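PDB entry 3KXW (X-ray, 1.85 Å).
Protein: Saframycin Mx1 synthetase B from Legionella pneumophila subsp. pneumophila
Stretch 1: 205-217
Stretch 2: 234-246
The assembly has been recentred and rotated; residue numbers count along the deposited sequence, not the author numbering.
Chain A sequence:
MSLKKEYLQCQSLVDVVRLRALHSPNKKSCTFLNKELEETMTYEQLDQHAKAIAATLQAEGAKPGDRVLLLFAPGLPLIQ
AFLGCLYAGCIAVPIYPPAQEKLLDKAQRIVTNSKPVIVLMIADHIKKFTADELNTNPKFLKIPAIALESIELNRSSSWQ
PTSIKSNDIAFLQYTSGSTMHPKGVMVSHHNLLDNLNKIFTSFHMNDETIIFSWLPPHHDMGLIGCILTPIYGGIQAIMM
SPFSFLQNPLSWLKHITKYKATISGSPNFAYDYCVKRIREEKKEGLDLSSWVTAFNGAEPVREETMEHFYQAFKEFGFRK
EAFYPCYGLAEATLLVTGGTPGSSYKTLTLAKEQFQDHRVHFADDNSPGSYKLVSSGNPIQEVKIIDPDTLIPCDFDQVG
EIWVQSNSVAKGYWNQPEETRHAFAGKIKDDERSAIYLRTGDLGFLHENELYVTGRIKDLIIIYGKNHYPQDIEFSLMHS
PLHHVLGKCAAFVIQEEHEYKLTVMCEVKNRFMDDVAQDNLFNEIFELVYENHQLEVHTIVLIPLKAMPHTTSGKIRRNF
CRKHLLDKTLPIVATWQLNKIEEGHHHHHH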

# COMPACT_ATOMS: atom_id res chain seq x y z
N MSE A 205 5.14 13.19 -15.43
CA MSE A 205 5.31 14.27 -14.46
C MSE A 205 6.06 15.43 -15.08
O MSE A 205 6.87 15.23 -15.97
CB MSE A 205 6.08 13.77 -13.23
CG MSE A 205 5.32 12.66 -12.53
SE MSE A 205 5.95 12.32 -10.72
CE MSE A 205 4.78 10.80 -10.39
N ASN A 206 5.79 16.62 -14.59
CA ASN A 206 6.44 17.83 -15.09
C ASN A 206 6.39 18.85 -13.97
O ASN A 206 6.06 18.49 -12.83
CB ASN A 206 5.76 18.35 -16.37
CG ASN A 206 4.29 18.67 -16.19
OD1 ASN A 206 3.88 19.26 -15.20
ND2 ASN A 206 3.48 18.30 -17.17
N ASP A 207 6.68 20.11 -14.25
CA ASP A 207 6.77 21.06 -13.14
C ASP A 207 5.43 21.76 -12.82
O ASP A 207 5.37 22.68 -12.02
CB ASP A 207 7.95 22.04 -13.33
CG ASP A 207 7.84 22.83 -14.58
OD1 ASP A 207 6.69 22.98 -15.04
OD2 ASP A 207 8.88 23.31 -15.11
N GLU A 208 4.36 21.29 -13.43
CA GLU A 208 3.03 21.62 -12.94
C GLU A 208 2.56 20.54 -11.93
O GLU A 208 1.60 20.73 -11.19
CB GLU A 208 2.07 21.70 -14.11
CG GLU A 208 0.77 22.40 -13.83
CD GLU A 208 -0.09 22.51 -15.08
OE1 GLU A 208 0.46 22.77 -16.19
OE2 GLU A 208 -1.32 22.32 -14.95
N THR A 209 3.26 19.41 -11.91
CA THR A 209 2.76 18.24 -11.16
C THR A 209 2.67 18.52 -9.67
O THR A 209 3.60 19.09 -9.08
CB THR A 209 3.66 17.01 -11.37
OG1 THR A 209 3.68 16.65 -12.76
CG2 THR A 209 3.17 15.83 -10.52
N ILE A 210 1.56 18.15 -9.06
CA ILE A 210 1.44 18.18 -7.61
C ILE A 210 0.85 16.85 -7.15
O ILE A 210 -0.18 16.41 -7.62
CB ILE A 210 0.58 19.35 -7.14
CG1 ILE A 210 1.28 20.67 -7.50
CG2 ILE A 210 0.31 19.27 -5.63
CD1 ILE A 210 0.53 21.90 -7.05
N ILE A 211 1.53 16.17 -6.23
CA ILE A 211 0.99 14.90 -5.79
C ILE A 211 0.27 15.05 -4.46
O ILE A 211 0.78 15.69 -3.54
CB ILE A 211 2.12 13.85 -5.67
CG1 ILE A 211 2.77 13.63 -7.05
CG2 ILE A 211 1.59 12.56 -5.05
CD1 ILE A 211 3.98 12.67 -7.01
N PHE A 212 -0.92 14.47 -4.35
CA PHE A 212 -1.55 14.37 -3.04
C PHE A 212 -1.59 12.91 -2.60
O PHE A 212 -1.83 12.03 -3.42
CB PHE A 212 -2.96 14.97 -3.01
CG PHE A 212 -3.54 14.97 -1.65
CD1 PHE A 212 -3.31 16.05 -0.79
CD2 PHE A 212 -4.18 13.84 -1.14
CE1 PHE A 212 -3.78 16.02 0.51
CE2 PHE A 212 -4.64 13.82 0.16
CZ PHE A 212 -4.44 14.91 1.00
N SER A 213 -1.34 12.65 -1.33
CA SER A 213 -1.44 11.28 -0.85
C SER A 213 -1.93 11.17 0.57
O SER A 213 -1.47 11.90 1.43
CB SER A 213 -0.08 10.60 -0.97
OG SER A 213 -0.17 9.23 -0.60
N TRP A 214 -2.86 10.25 0.81
CA TRP A 214 -3.16 9.84 2.20
C TRP A 214 -2.61 8.44 2.47
O TRP A 214 -2.84 7.89 3.55
CB TRP A 214 -4.68 9.83 2.49
CG TRP A 214 -5.47 8.99 1.49
CD1 TRP A 214 -6.11 9.45 0.38
CD2 TRP A 214 -5.69 7.57 1.52
NE1 TRP A 214 -6.70 8.41 -0.30
CE2 TRP A 214 -6.46 7.24 0.39
CE3 TRP A 214 -5.31 6.55 2.40
CZ2 TRP A 214 -6.85 5.94 0.09
CZ3 TRP A 214 -5.71 5.24 2.11
CH2 TRP A 214 -6.47 4.95 0.97
N LEU A 215 -1.90 7.87 1.50
CA LEU A 215 -1.50 6.45 1.56
C LEU A 215 -0.51 6.13 2.66
O LEU A 215 0.34 6.94 3.00
CB LEU A 215 -0.95 5.98 0.22
CG LEU A 215 -1.85 6.08 -1.01
CD1 LEU A 215 -1.10 5.61 -2.27
CD2 LEU A 215 -3.19 5.32 -0.83
N PRO A 216 -0.62 4.93 3.25
CA PRO A 216 0.32 4.53 4.30
C PRO A 216 1.77 4.70 3.81
O PRO A 216 2.11 4.12 2.79
CB PRO A 216 0.04 3.03 4.49
CG PRO A 216 -1.33 2.79 3.94
CD PRO A 216 -1.67 3.92 2.98
N PRO A 217 2.59 5.48 4.53
CA PRO A 217 4.00 5.60 4.13
C PRO A 217 4.79 4.32 4.46
O PRO A 217 5.96 4.25 4.14
CB PRO A 217 4.53 6.77 4.98
CG PRO A 217 3.51 7.08 5.99
CD PRO A 217 2.27 6.23 5.75
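Stretch 2, residues 234-246: GIQAIMMSPFSFL

Stretch 2 leaves a helix at Gly-234, whose positive phi (78°) suits glycine, and runs as an extended strand beside strand 210-213. The two strands are parallel, their N-to-C directions 23° apart (signed crossing angle -23°) and their axes approaching to 4.7 Å. Register advances one for one: Ile-211 beside Ala-237, Phe-212 beside Ile-238, Ser-213 beside Met-239. Four backbone bonds lace the edges: Ile-211 N to Gln-236 O (3.0 Å), Ile-238 N to Ile-211 O (2.8 Å), Ser-213 N to Ile-238 O (2.8 Å) and Met-240 N to Ser-213 O (3.0 Å).

Just before the first direct bond, a water bridges the two backbones, donating to Thr-209 O (2.7 Å) and accepting from Gln-236 N (2.9 Å). Here Ile-235 is the bump. The turn from Asn-206 to Thr-209 receives it, with Ile-235 CD1 3.1 Å from Asn-206 O and Ile-235 CG2 3.8 Å from Thr-209 CG2.

Side chains then alternate between faces. On one, Ile-238 fits between Ile-210 and Phe-212: its CG1 lies 4.0 Å from Ile-210 CG2, and its CG2 3.7 Å from Phe-212 CD1. On the other, small Ala-237 lies beside Ile-211, and Ser-213 beside selenomethionine Met-239.

After Ser-213, Trp-214 is the largest bump, with 117 Å² covered by stretch 2. Selenomethionine Met-240 packs its CG 3.7 Å from Trp-214 CB and 3.9 Å from Phe-212 CZ. Stretch 2 then turns into a helix, capped by Ser-241 OG accepting from Ser-244 N (3.2 Å). Its first turn brings Phe-245 over the indole in an offset stack, planes 12° apart, with Phe-245 CE2 3.5 Å from Trp-214 CZ2. Pro-242 CG sits 3.2 Å from Trp-214 O and 3.9 Å from Pro-216 CD. Read as a rule, a one-for-one parallel ladder runs through the middle, with Ile-235 packed at one end and Trp-214 against Phe-245 at the other.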

# COMPACT_ATOMS: atom_id res chain seq x y z
N GLY A 234 11.62 16.87 -7.81
CA GLY A 234 11.46 18.31 -7.60
C GLY A 234 10.02 18.78 -7.51
O GLY A 234 9.70 19.94 -7.81
N ILE A 235 9.14 17.87 -7.08
CA ILE A 235 7.70 18.06 -7.18
C ILE A 235 7.08 18.06 -5.81
O ILE A 235 7.47 17.26 -4.95
CB ILE A 235 7.05 16.86 -7.91
CG1 ILE A 235 7.49 16.81 -9.37
CG2 ILE A 235 5.51 16.88 -7.78
CD1 ILE A 235 7.36 18.10 -10.07
N GLN A 236 6.07 18.90 -5.59
CA GLN A 236 5.44 18.94 -4.26
C GLN A 236 4.70 17.64 -3.91
O GLN A 236 3.99 17.08 -4.75
CB GLN A 236 4.46 20.10 -4.15
CG GLN A 236 5.10 21.47 -3.98
CD GLN A 236 4.07 22.50 -3.57
OE1 GLN A 236 3.58 23.28 -4.39
NE2 GLN A 236 3.74 22.50 -2.29
N ALA A 237 4.87 17.18 -2.67
CA ALA A 237 4.08 16.08 -2.13
C ALA A 237 3.20 16.66 -1.03
O ALA A 237 3.72 17.28 -0.08
CB ALA A 237 5.01 14.97 -1.56
N ILE A 238 1.89 16.53 -1.16
CA ILE A 238 0.98 17.05 -0.13
C ILE A 238 0.27 15.87 0.49
O ILE A 238 -0.30 15.05 -0.23
CB ILE A 238 -0.11 17.99 -0.73
CG1 ILE A 238 0.51 19.04 -1.66
CG2 ILE A 238 -0.97 18.61 0.40
CD1 ILE A 238 1.29 20.05 -0.99
N MSE A 239 0.31 15.75 1.82
CA MSE A 239 -0.08 14.49 2.45
C MSE A 239 -0.95 14.62 3.70
O MSE A 239 -0.93 15.62 4.39
CB MSE A 239 1.17 13.69 2.81
CG MSE A 239 2.01 13.27 1.61
SE MSE A 239 3.83 12.86 2.25
CE MSE A 239 4.43 14.71 2.60
N MSE A 240 -1.70 13.56 3.97
CA MSE A 240 -2.33 13.39 5.27
C MSE A 240 -2.26 11.91 5.62
O MSE A 240 -1.82 11.08 4.80
CB MSE A 240 -3.78 13.86 5.24
CG MSE A 240 -4.69 12.99 4.39
SE MSE A 240 -6.51 13.73 4.33
CE MSE A 240 -7.30 12.41 3.13
N SER A 241 -2.70 11.56 6.82
CA SER A 241 -2.65 10.17 7.26
C SER A 241 -3.82 9.33 6.75
O SER A 241 -4.89 9.85 6.45
CB SER A 241 -2.62 10.12 8.79
OG SER A 241 -3.88 10.53 9.30
N PRO A 242 -3.64 8.01 6.69
CA PRO A 242 -4.76 7.17 6.29
C PRO A 242 -5.91 7.30 7.28
O PRO A 242 -7.07 7.22 6.87
CB PRO A 242 -4.18 5.76 6.32
CG PRO A 242 -2.74 5.96 6.08
CD PRO A 242 -2.40 7.23 6.83
N PHE A 243 -5.59 7.50 8.56
CA PHE A 243 -6.63 7.71 9.57
C PHE A 243 -7.55 8.88 9.17
O PHE A 243 -8.78 8.79 9.26
CB PHE A 243 -5.99 7.95 10.95
CG PHE A 243 -6.98 8.33 12.02
CD1 PHE A 243 -7.67 7.36 12.72
CD2 PHE A 243 -7.22 9.66 12.32
CE1 PHE A 243 -8.60 7.71 13.72
CE2 PHE A 243 -8.14 10.02 13.31
CZ PHE A 243 -8.82 9.04 14.00
N SER A 244 -6.96 9.97 8.71
CA SER A 244 -7.71 11.15 8.28
C SER A 244 -8.63 10.82 7.12
O SER A 244 -9.80 11.23 7.08
CB SER A 244 -6.75 12.29 7.91
OG SER A 244 -6.17 12.83 9.09
N PHE A 245 -8.11 10.06 6.16
CA PHE A 245 -8.93 9.63 5.04
C PHE A 245 -10.14 8.79 5.48
O PHE A 245 -11.28 9.06 5.08
CB PHE A 245 -8.11 8.83 4.03
CG PHE A 245 -8.95 8.24 2.95
CD1 PHE A 245 -9.70 9.06 2.13
CD2 PHE A 245 -9.05 6.87 2.81
CE1 PHE A 245 -10.53 8.52 1.15
CE2 PHE A 245 -9.86 6.32 1.83
CZ PHE A 245 -10.60 7.15 1.01
N LEU A 246 -9.89 7.77 6.30
CA LEU A 246 -10.96 6.86 6.72
C LEU A 246 -12.01 7.55 7.55
O LEU A 246 -13.20 7.30 7.38
CB LEU A 246 -10.38 5.64 7.43
CG LEU A 246 -9.60 4.67 6.54
CD1 LEU A 246 -9.21 3.45 7.33
CD2 LEU A 246 -10.40 4.22 5.32
O HOH W 1 7.40 21.69 -9.46
O HOH W 2 5.23 20.72 -7.69
O HOH W 3 0.30 9.21 4.78